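Local coordinates for protein uncharacterized ACR, COG1565 superfamily (Burkholderia thailandensis, PDB 4F3N) that is of unknown function but has the fold of an S-adenosylmethionine-dependent methyltransferase and may, like its family, methylate arginine side chains of a partner protein, at residues A122-R127 against T373-E378; K150-L155 against Y169-L174; M91-G96 against L334-A339. One frame throughout, in Å; residues are numbered along the deposited sequence.

Contact 1. Residues A122-R127 against T373-E378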
loop_
_atom_site.group_PDB
_atom_site.type_symbol
_atom_site.label_atom_id
_atom_site.label_comp_id
_atom_site.label_asym_id
_atom_site.label_seq_id
_atom_site.Cartn_x
_atom_site.Cartn_y
_atom_site.Cartn_z
ATOM N N ALA A 122 -1.998 -11.091 11.213
ATOM C CA ALA A 122 -1.808 -12.241 10.333
ATOM C C ALA A 122 -2.681 -13.438 10.753
ATOM O O ALA A 122 -3.216 -14.166 9.907
ATOM C CB ALA A 122 -0.333 -12.646 10.323
ATOM N N GLN A 123 -2.796 -13.682 12.058
ATOM C CA GLN A 123 -3.647 -14.754 12.539
ATOM C C GLN A 123 -5.089 -14.607 12.051
ATOM O O GLN A 123 -5.739 -15.569 11.714
ATOM C CB GLN A 123 -3.645 -14.815 14.057
ATOM C CG GLN A 123 -2.361 -15.324 14.666
ATOM C CD GLN A 123 -2.558 -15.454 16.165
ATOM O OE1 GLN A 123 -2.667 -14.455 16.879
ATOM N NE2 GLN A 123 -2.745 -16.680 16.622
ATOM N N THR A 124 -5.579 -13.377 12.063
ATOM C CA THR A 124 -6.923 -13.105 11.631
ATOM C C THR A 124 -7.044 -13.172 10.133
ATOM O O THR A 124 -7.988 -13.768 9.632
ATOM C CB THR A 124 -7.389 -11.732 12.154
ATOM O OG1 THR A 124 -7.231 -11.726 13.582
ATOM C CG2 THR A 124 -8.891 -11.473 11.773
ATOM N N LEU A 125 -6.114 -12.542 9.416
ATOM C CA LEU A 125 -6.140 -12.566 7.928
ATOM C C LEU A 125 -6.092 -13.988 7.374
ATOM O O LEU A 125 -6.619 -14.249 6.320
ATOM C CB LEU A 125 -4.981 -11.749 7.359
ATOM C CG LEU A 125 -4.761 -11.647 5.859
ATOM C CD1 LEU A 125 -5.984 -11.005 5.210
ATOM C CD2 LEU A 125 -3.461 -10.836 5.577
ATOM N N ALA A 126 -5.395 -14.882 8.088
ATOM C CA ALA A 126 -5.273 -16.284 7.692
ATOM C C ALA A 126 -6.633 -16.925 7.450
ATOM O O ALA A 126 -6.794 -17.808 6.592
ATOM C CB ALA A 126 -4.423 -17.075 8.720
ATOM N N ARG A 127 -7.660 -16.489 8.178
ATOM C CA ARG A 127 -8.984 -17.095 7.986
ATOM C C ARG A 127 -9.634 -16.852 6.621
ATOM O O ARG A 127 -9.922 -17.818 5.901
ATOM C CB ARG A 127 -9.883 -16.762 9.159
ATOM C CG ARG A 127 -9.306 -17.439 10.398
ATOM C CD ARG A 127 -9.947 -17.060 11.706
ATOM N NE ARG A 127 -9.165 -17.654 12.807
ATOM C CZ ARG A 127 -9.578 -17.727 14.065
ATOM N NH1 ARG A 127 -10.768 -17.233 14.418
ATOM N NH2 ARG A 127 -8.788 -18.300 14.978
ATOM N N THR A 373 -11.913 -10.946 17.471
ATOM C CA THR A 373 -12.260 -10.946 18.887
ATOM C C THR A 373 -12.212 -12.362 19.418
ATOM O O THR A 373 -11.931 -12.563 20.601
ATOM C CB THR A 373 -13.601 -10.277 19.194
ATOM O OG1 THR A 373 -14.661 -10.957 18.539
ATOM C CG2 THR A 373 -13.582 -8.804 18.734
ATOM N N ASP A 374 -12.436 -13.321 18.541
ATOM C CA ASP A 374 -12.344 -14.749 18.934
ATOM C C ASP A 374 -10.892 -15.101 19.199
ATOM O O ASP A 374 -10.568 -15.779 20.180
ATOM C CB ASP A 374 -12.927 -15.681 17.864
ATOM C CG ASP A 374 -14.404 -15.459 17.611
ATOM O OD1 ASP A 374 -15.121 -14.902 18.479
ATOM O OD2 ASP A 374 -14.862 -15.848 16.503
ATOM N N VAL A 375 -10.013 -14.588 18.336
ATOM C CA VAL A 375 -8.587 -14.742 18.519
ATOM C C VAL A 375 -8.204 -14.150 19.871
ATOM O O VAL A 375 -7.558 -14.800 20.671
ATOM C CB VAL A 375 -7.792 -14.046 17.387
ATOM C CG1 VAL A 375 -6.285 -14.128 17.643
ATOM C CG2 VAL A 375 -8.151 -14.666 16.037
ATOM N N LEU A 376 -8.600 -12.909 20.128
ATOM C CA LEU A 376 -8.323 -12.297 21.456
ATOM C C LEU A 376 -8.854 -13.151 22.593
ATOM O O LEU A 376 -8.183 -13.303 23.626
ATOM C CB LEU A 376 -8.926 -10.872 21.554
ATOM C CG LEU A 376 -8.698 -10.041 22.819
ATOM C CD1 LEU A 376 -7.216 -9.857 23.100
ATOM C CD2 LEU A 376 -9.407 -8.698 22.648
ATOM N N ALA A 377 -10.044 -13.715 22.414
ATOM C CA ALA A 377 -10.719 -14.467 23.499
ATOM C C ALA A 377 -10.044 -15.802 23.848
ATOM O O ALA A 377 -10.474 -16.465 24.790
ATOM C CB ALA A 377 -12.192 -14.707 23.148
ATOM N N GLU A 378 -9.033 -16.209 23.079
ATOM C CA GLU A 378 -8.203 -17.385 23.406
ATOM C C GLU A 378 -7.258 -17.091 24.580
ATOM O O GLU A 378 -6.768 -18.014 25.244
ATOM C CB GLU A 378 -7.363 -17.805 22.190
ATOM C CG GLU A 378 -8.164 -18.322 20.998
ATOM C CD GLU A 378 -7.328 -18.486 19.731
ATOM O OE1 GLU A 378 -6.089 -18.621 19.829
ATOM O OE2 GLU A 378 -7.906 -18.491 18.614
HETATM O O HOH W 1 -10.351 -18.578 17.730
#

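Contact 2. Residues K150-L155 against Y169-L174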
loop_
_atom_site.group_PDB
_atom_site.type_symbol
_atom_site.label_atom_id
_atom_site.label_comp_id
_atom_site.label_asym_id
_atom_site.label_seq_id
_atom_site.Cartn_x
_atom_site.Cartn_y
_atom_site.Cartn_z
ATOM N N LYS A 150 7.476 -9.696 8.223
ATOM C CA LYS A 150 6.672 -10.029 9.430
ATOM C C LYS A 150 5.302 -10.607 9.103
ATOM O O LYS A 150 4.843 -11.585 9.732
ATOM C CB LYS A 150 6.517 -8.814 10.332
ATOM C CG LYS A 150 7.782 -8.381 11.003
ATOM C CD LYS A 150 7.464 -7.268 11.992
ATOM C CE LYS A 150 8.700 -6.497 12.423
ATOM N NZ LYS A 150 9.683 -7.402 13.074
ATOM N N LEU A 151 4.630 -10.051 8.107
ATOM C CA LEU A 151 3.327 -10.596 7.711
ATOM C C LEU A 151 3.458 -11.986 7.112
ATOM O O LEU A 151 2.656 -12.861 7.403
ATOM C CB LEU A 151 2.618 -9.671 6.722
ATOM C CG LEU A 151 1.235 -10.143 6.239
ATOM C CD1 LEU A 151 0.280 -10.246 7.392
ATOM C CD2 LEU A 151 0.614 -9.128 5.258
ATOM N N ALA A 152 4.488 -12.195 6.278
ATOM C CA ALA A 152 4.701 -13.499 5.662
ATOM C C ALA A 152 4.920 -14.541 6.756
ATOM O O ALA A 152 4.315 -15.620 6.712
ATOM C CB ALA A 152 5.921 -13.467 4.691
ATOM N N ALA A 153 5.791 -14.247 7.724
ATOM C CA ALA A 153 6.065 -15.214 8.790
ATOM C C ALA A 153 4.784 -15.531 9.563
ATOM O O ALA A 153 4.476 -16.713 9.839
ATOM C CB ALA A 153 7.157 -14.710 9.712
ATOM N N GLY A 154 3.989 -14.486 9.847
ATOM C CA GLY A 154 2.744 -14.636 10.582
ATOM C C GLY A 154 1.706 -15.408 9.806
ATOM O O GLY A 154 0.981 -16.236 10.385
ATOM N N LEU A 155 1.591 -15.126 8.512
ATOM C CA LEU A 155 0.529 -15.726 7.693
ATOM C C LEU A 155 0.881 -17.206 7.414
ATOM O O LEU A 155 0.036 -18.110 7.486
ATOM C CB LEU A 155 0.370 -14.928 6.405
ATOM C CG LEU A 155 -0.871 -15.084 5.562
ATOM C CD1 LEU A 155 -2.176 -14.963 6.365
ATOM C CD2 LEU A 155 -0.854 -13.973 4.470
ATOM N N TYR A 169 4.987 -19.904 -0.830
ATOM C CA TYR A 169 4.645 -18.522 -0.446
ATOM C C TYR A 169 5.638 -17.700 -1.224
ATOM O O TYR A 169 6.836 -17.744 -0.916
ATOM C CB TYR A 169 4.848 -18.331 1.078
ATOM C CG TYR A 169 4.284 -17.011 1.602
ATOM C CD1 TYR A 169 4.908 -15.797 1.289
ATOM C CD2 TYR A 169 3.102 -16.986 2.366
ATOM C CE1 TYR A 169 4.378 -14.590 1.739
ATOM C CE2 TYR A 169 2.589 -15.814 2.808
ATOM C CZ TYR A 169 3.247 -14.619 2.526
ATOM O OH TYR A 169 2.675 -13.419 2.958
ATOM N N ALA A 170 5.174 -17.021 -2.270
ATOM C CA ALA A 170 6.013 -16.223 -3.157
ATOM C C ALA A 170 6.064 -14.795 -2.663
ATOM O O ALA A 170 5.022 -14.212 -2.297
ATOM C CB ALA A 170 5.512 -16.258 -4.601
ATOM N N ILE A 171 7.259 -14.237 -2.587
ATOM C CA ILE A 171 7.403 -12.777 -2.289
ATOM C C ILE A 171 7.954 -12.052 -3.510
ATOM O O ILE A 171 8.980 -12.431 -4.042
ATOM C CB ILE A 171 8.293 -12.482 -1.060
ATOM C CG1 ILE A 171 7.670 -13.067 0.206
ATOM C CG2 ILE A 171 8.567 -10.978 -0.961
ATOM C CD1 ILE A 171 8.548 -13.059 1.466
ATOM N N VAL A 172 7.269 -11.004 -3.969
ATOM C CA VAL A 172 7.757 -10.184 -5.064
ATOM C C VAL A 172 8.545 -9.010 -4.534
ATOM O O VAL A 172 7.978 -8.115 -3.913
ATOM C CB VAL A 172 6.638 -9.631 -5.995
ATOM C CG1 VAL A 172 7.252 -8.862 -7.162
ATOM C CG2 VAL A 172 5.758 -10.755 -6.500
ATOM N N ASP A 173 9.840 -9.024 -4.826
ATOM C CA ASP A 173 10.824 -8.049 -4.343
ATOM C C ASP A 173 11.523 -7.504 -5.573
ATOM O O ASP A 173 12.582 -7.996 -5.972
ATOM C CB ASP A 173 11.806 -8.728 -3.379
ATOM C CG ASP A 173 12.967 -7.836 -2.983
ATOM O OD1 ASP A 173 12.834 -6.595 -2.930
ATOM O OD2 ASP A 173 14.050 -8.380 -2.711
ATOM N N LEU A 174 10.904 -6.507 -6.195
ATOM C CA LEU A 174 11.356 -6.040 -7.502
ATOM C C LEU A 174 12.786 -5.553 -7.458
ATOM O O LEU A 174 13.517 -5.740 -8.424
ATOM C CB LEU A 174 10.489 -4.864 -8.013
ATOM C CG LEU A 174 8.994 -5.097 -8.241
ATOM C CD1 LEU A 174 8.326 -3.822 -8.782
ATOM C CD2 LEU A 174 8.760 -6.281 -9.161
#

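Contact 3. Residues M91-G96 against L334-A339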
loop_
_atom_site.group_PDB
_atom_site.type_symbol
_atom_site.label_atom_id
_atom_site.label_comp_id
_atom_site.label_asym_id
_atom_site.label_seq_id
_atom_site.Cartn_x
_atom_site.Cartn_y
_atom_site.Cartn_z
ATOM N N MET A 91 20.060 4.299 -3.318
ATOM C CA MET A 91 19.902 5.579 -2.634
ATOM C C MET A 91 18.467 5.966 -2.287
ATOM O O MET A 91 18.249 6.881 -1.478
ATOM C CB MET A 91 20.450 6.669 -3.518
ATOM C CG MET A 91 21.901 6.461 -3.901
ATOM S SD MET A 91 22.486 7.984 -4.633
ATOM C CE MET A 91 21.450 8.112 -6.106
ATOM N N GLY A 92 17.508 5.305 -2.918
ATOM C CA GLY A 92 16.088 5.586 -2.666
ATOM C C GLY A 92 15.684 5.136 -1.277
ATOM O O GLY A 92 16.349 4.292 -0.673
ATOM N N TYR A 93 14.584 5.660 -0.761
ATOM C CA TYR A 93 14.165 5.346 0.578
ATOM C C TYR A 93 14.016 3.838 0.812
ATOM O O TYR A 93 14.451 3.322 1.856
ATOM C CB TYR A 93 12.837 5.982 0.893
ATOM C CG TYR A 93 12.400 5.769 2.326
ATOM C CD1 TYR A 93 13.080 6.389 3.368
ATOM C CD2 TYR A 93 11.316 4.952 2.644
ATOM C CE1 TYR A 93 12.707 6.189 4.683
ATOM C CE2 TYR A 93 10.932 4.749 3.954
ATOM C CZ TYR A 93 11.630 5.381 4.970
ATOM O OH TYR A 93 11.267 5.219 6.285
ATOM N N TYR A 94 13.355 3.173 -0.127
ATOM C CA TYR A 94 12.992 1.747 0.035
ATOM C C TYR A 94 14.025 0.798 -0.516
ATOM O O TYR A 94 13.947 -0.428 -0.295
ATOM C CB TYR A 94 11.677 1.447 -0.664
ATOM C CG TYR A 94 10.466 2.028 -0.014
ATOM C CD1 TYR A 94 10.035 1.584 1.228
ATOM C CD2 TYR A 94 9.735 3.005 -0.635
ATOM C CE1 TYR A 94 8.903 2.115 1.824
ATOM C CE2 TYR A 94 8.616 3.551 -0.055
ATOM C CZ TYR A 94 8.185 3.098 1.172
ATOM O OH TYR A 94 7.025 3.619 1.736
ATOM N N SER A 95 15.002 1.353 -1.219
ATOM C CA SER A 95 15.868 0.566 -2.081
ATOM C C SER A 95 17.300 0.817 -1.667
ATOM O O SER A 95 18.172 0.989 -2.518
ATOM C CB SER A 95 15.616 0.930 -3.569
ATOM O OG SER A 95 15.650 2.350 -3.774
ATOM N N GLY A 96 17.527 0.814 -0.350
ATOM C CA GLY A 96 18.854 1.012 0.236
ATOM C C GLY A 96 18.820 1.885 1.483
ATOM O O GLY A 96 18.401 3.058 1.439
ATOM N N LEU A 334 15.694 9.836 2.486
ATOM C CA LEU A 334 15.711 9.574 3.932
ATOM C C LEU A 334 14.339 9.642 4.584
ATOM O O LEU A 334 14.209 9.477 5.801
ATOM C CB LEU A 334 16.658 10.532 4.653
ATOM C CG LEU A 334 18.084 10.606 4.119
ATOM C CD1 LEU A 334 18.910 11.587 4.972
ATOM C CD2 LEU A 334 18.746 9.228 4.088
ATOM N N GLN A 335 13.294 9.902 3.787
ATOM C CA GLN A 335 11.955 9.887 4.294
ATOM C C GLN A 335 11.019 9.147 3.327
ATOM O O GLN A 335 11.311 9.023 2.128
ATOM C CB GLN A 335 11.450 11.324 4.565
ATOM C CG GLN A 335 11.294 12.186 3.309
ATOM C CD GLN A 335 10.522 13.466 3.568
ATOM O OE1 GLN A 335 10.400 13.935 4.715
ATOM N NE2 GLN A 335 9.990 14.068 2.492
ATOM N N ASP A 336 9.912 8.678 3.893
ATOM C CA ASP A 336 8.819 8.016 3.175
ATOM C C ASP A 336 7.951 9.106 2.549
ATOM O O ASP A 336 7.849 10.193 3.085
ATOM C CB ASP A 336 7.969 7.271 4.232
ATOM C CG ASP A 336 7.102 6.218 3.671
ATOM O OD1 ASP A 336 7.085 6.024 2.438
ATOM O OD2 ASP A 336 6.427 5.569 4.508
ATOM N N ILE A 337 7.314 8.789 1.426
ATOM C CA ILE A 337 6.300 9.647 0.824
ATOM C C ILE A 337 5.141 8.715 0.462
ATOM O O ILE A 337 5.358 7.700 -0.217
ATOM C CB ILE A 337 6.773 10.360 -0.475
ATOM C CG1 ILE A 337 8.069 11.187 -0.228
ATOM C CG2 ILE A 337 5.636 11.264 -0.985
ATOM C CD1 ILE A 337 8.739 11.729 -1.494
ATOM N N THR A 338 3.936 8.988 0.966
ATOM C CA THR A 338 2.800 8.116 0.666
ATOM C C THR A 338 1.606 8.975 0.304
ATOM O O THR A 338 1.560 10.144 0.578
ATOM C CB THR A 338 2.379 7.216 1.874
ATOM O OG1 THR A 338 1.996 8.040 2.979
ATOM C CG2 THR A 338 3.505 6.297 2.300
ATOM N N ALA A 339 0.630 8.365 -0.326
ATOM C CA ALA A 339 -0.648 9.001 -0.540
ATOM C C ALA A 339 -1.682 7.977 -0.142
ATOM O O ALA A 339 -1.426 6.801 -0.227
ATOM C CB ALA A 339 -0.844 9.343 -1.996
#

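Contact 1. Residues A122-R127 against T373-E378
Thr-124 and Val-375 mark where the two helical segments come nearest, their CA atoms 7.3 Å apart, with 122-127 on helix 118-136 and 373-378 beginning on the short helix 372-376. Val-375 is the buried side chain at the middle of the contact. Its CG2 methyl sits 3.7 Å above the plane of the Arg-127 guanidinium, displaced toward the rim, and packs 3.9 Å from OG1 of Thr-124. The other methyl, CG1, anti to the backbone N (chi1 176°), turns to Gln-123 and stands 3.7 Å from its OE1. Thr-124 OG1 is hydrogen-bonded to the carbonyl O of Leu-120, one turn earlier in its own helix.

Arg-127 reaches across with its chain extended from CG to NE, antiparallel to the valine side chain that lies alongside it. Glu-378 comes to meet it, and the guanidinium and carboxylate planes are 24° apart. The direct salt bridge is long, 3.7 Å from Arg-127 NH2 to Glu-378 OE2. A water completes it, lying in the guanidinium plane, accepting from NH2 at 3.2 Å and donating to Glu-378 OE2 at 2.6 Å.

Two chemistries thus share one arginine: its face lies against a buried methyl while its edge looks to a carboxylate through water, an ion pair that is probably modest in strength and partly solvent-separated.

Contact 2. Residues K150-L155 against Y169-L174
Ala-152 and Tyr-169 make the main apolar contact. The alanine methyl meets the far end of the phenol at an oblique angle, with CB 3.5 Å from Tyr-169 CE1 and nearly as close to CZ. With so small a side chain the helix backbone itself comes within range, and Ala-152 CA is 3.4 Å from Tyr-169 OH. Ile-171, two residues on along the same side of the strand, brings CD1 to the same methyl beside the ring, 4.2 Å from Ala-152 CB. Its CG1 lies in the plane of the Tyr-169 ring, at the edge. Leu-155, a turn further along the helix, crosses the tyrosine at about a right angle, and its CD2 approaches the ring edge 4.2 Å from CE2.

Helix 150-155 and strand 169-172 run antiparallel, at 172° with their axes 10.6 Å apart, as expected for the helix and second strand of a beta-alpha-beta unit. Strand 140-144, helix 150-161 and strand 168-172 form that unit in a Rossmann-type methyltransferase fold. Ala-152 fits the alanine of a GxGxxA pattern with Gly-147 and Gly-149, consistent with a cofactor-binding turn.

The polar term belongs to the tyrosine hydroxyl. With CG anti to the backbone N (chi1 -170°), the ring stretches from the strand to the helix, where OH lies close to Ala-152 CA and Leu-155 CD2 and is hydrogen-bonded to Glu-143 OE1 on the neighbouring strand. Leu-151 packs on Glu-143 too, and its side chain comes within about 4 Å of that of Asn-214, which contacts S-adenosylhomocysteine in the ligand-bound protein; this model has none.

Contact 3. Residues M91-G96 against L334-A339
Tyr-93 and Asp-336 both carry CG anti to the backbone N, with chi1 of -176° and -161°, which lays the tyrosine ring over the Gln-335 to Asp-336 peptide and brings the carboxylate round to Tyr-94. The Tyr-93 ring rests on backbone. One face takes that peptide: Asp-336 N lies 3.7 Å above the ring centre, while Gln-335 C sits 3.4 Å above the plane, nearer the rim. The carbonyl O of Gln-335 is 3.4 Å from Tyr-93 CD1. Further along, Tyr-93 CE2 is 3.9 Å from Asp-336 CB, and the ring and carboxylate planes are nearly parallel.

Tyr-94 uses its hydroxyl. OH donates a weak hydrogen bond to Asp-336, 2.5 Å from OH to OD1, and ring and carboxylate stand 90° to each other. The edge of the Tyr-93 ring is set over the face of Tyr-94, CD2 lying 3.7 Å above the ring centre, a T-shaped (edge-to-face) pair. Tyr-87 of helix 78-87 also meets the Tyr-94 ring, the planes not far from parallel.

Two consecutive tyrosines, one on a peptide and one on a carboxylate, hold the loop after helix 78-87 to strand 336-342, an inner strand of the small mixed sheet. The side chain of Asp-336 is about 8 Å from that of Thr-113, which contacts S-adenosylhomocysteine in the ligand-bound protein, consistent with a place near the cofactor site.

In the fold
Along the chain the segments run 91-96, 122-127, 150-155, 169-174, 334-339, 373-378: contacts 1 and 3 cross, and contact 2 is nested inside both. Contacts 1 and 2 have centres 19 Å apart and touch: Ala-122 and Ala-126 of helix 118-136 pack on Leu-151 and Leu-155 of helix 150-161, which lies against strand 168-172 of the seven-stranded mixed sheet. Segment 373-378 is on the far side of helix 118-136 from contact 2. Contact 3, 20 Å from contact 2 and 32 Å from contact 1 between centres, lies across the chain's centre from contact 1 and joins loop 91-96 to strand 336-342 of a separate four-stranded sheet. Contacts 2 and 3 each approach residues that contact S-adenosylhomocysteine in the ligand-bound protein.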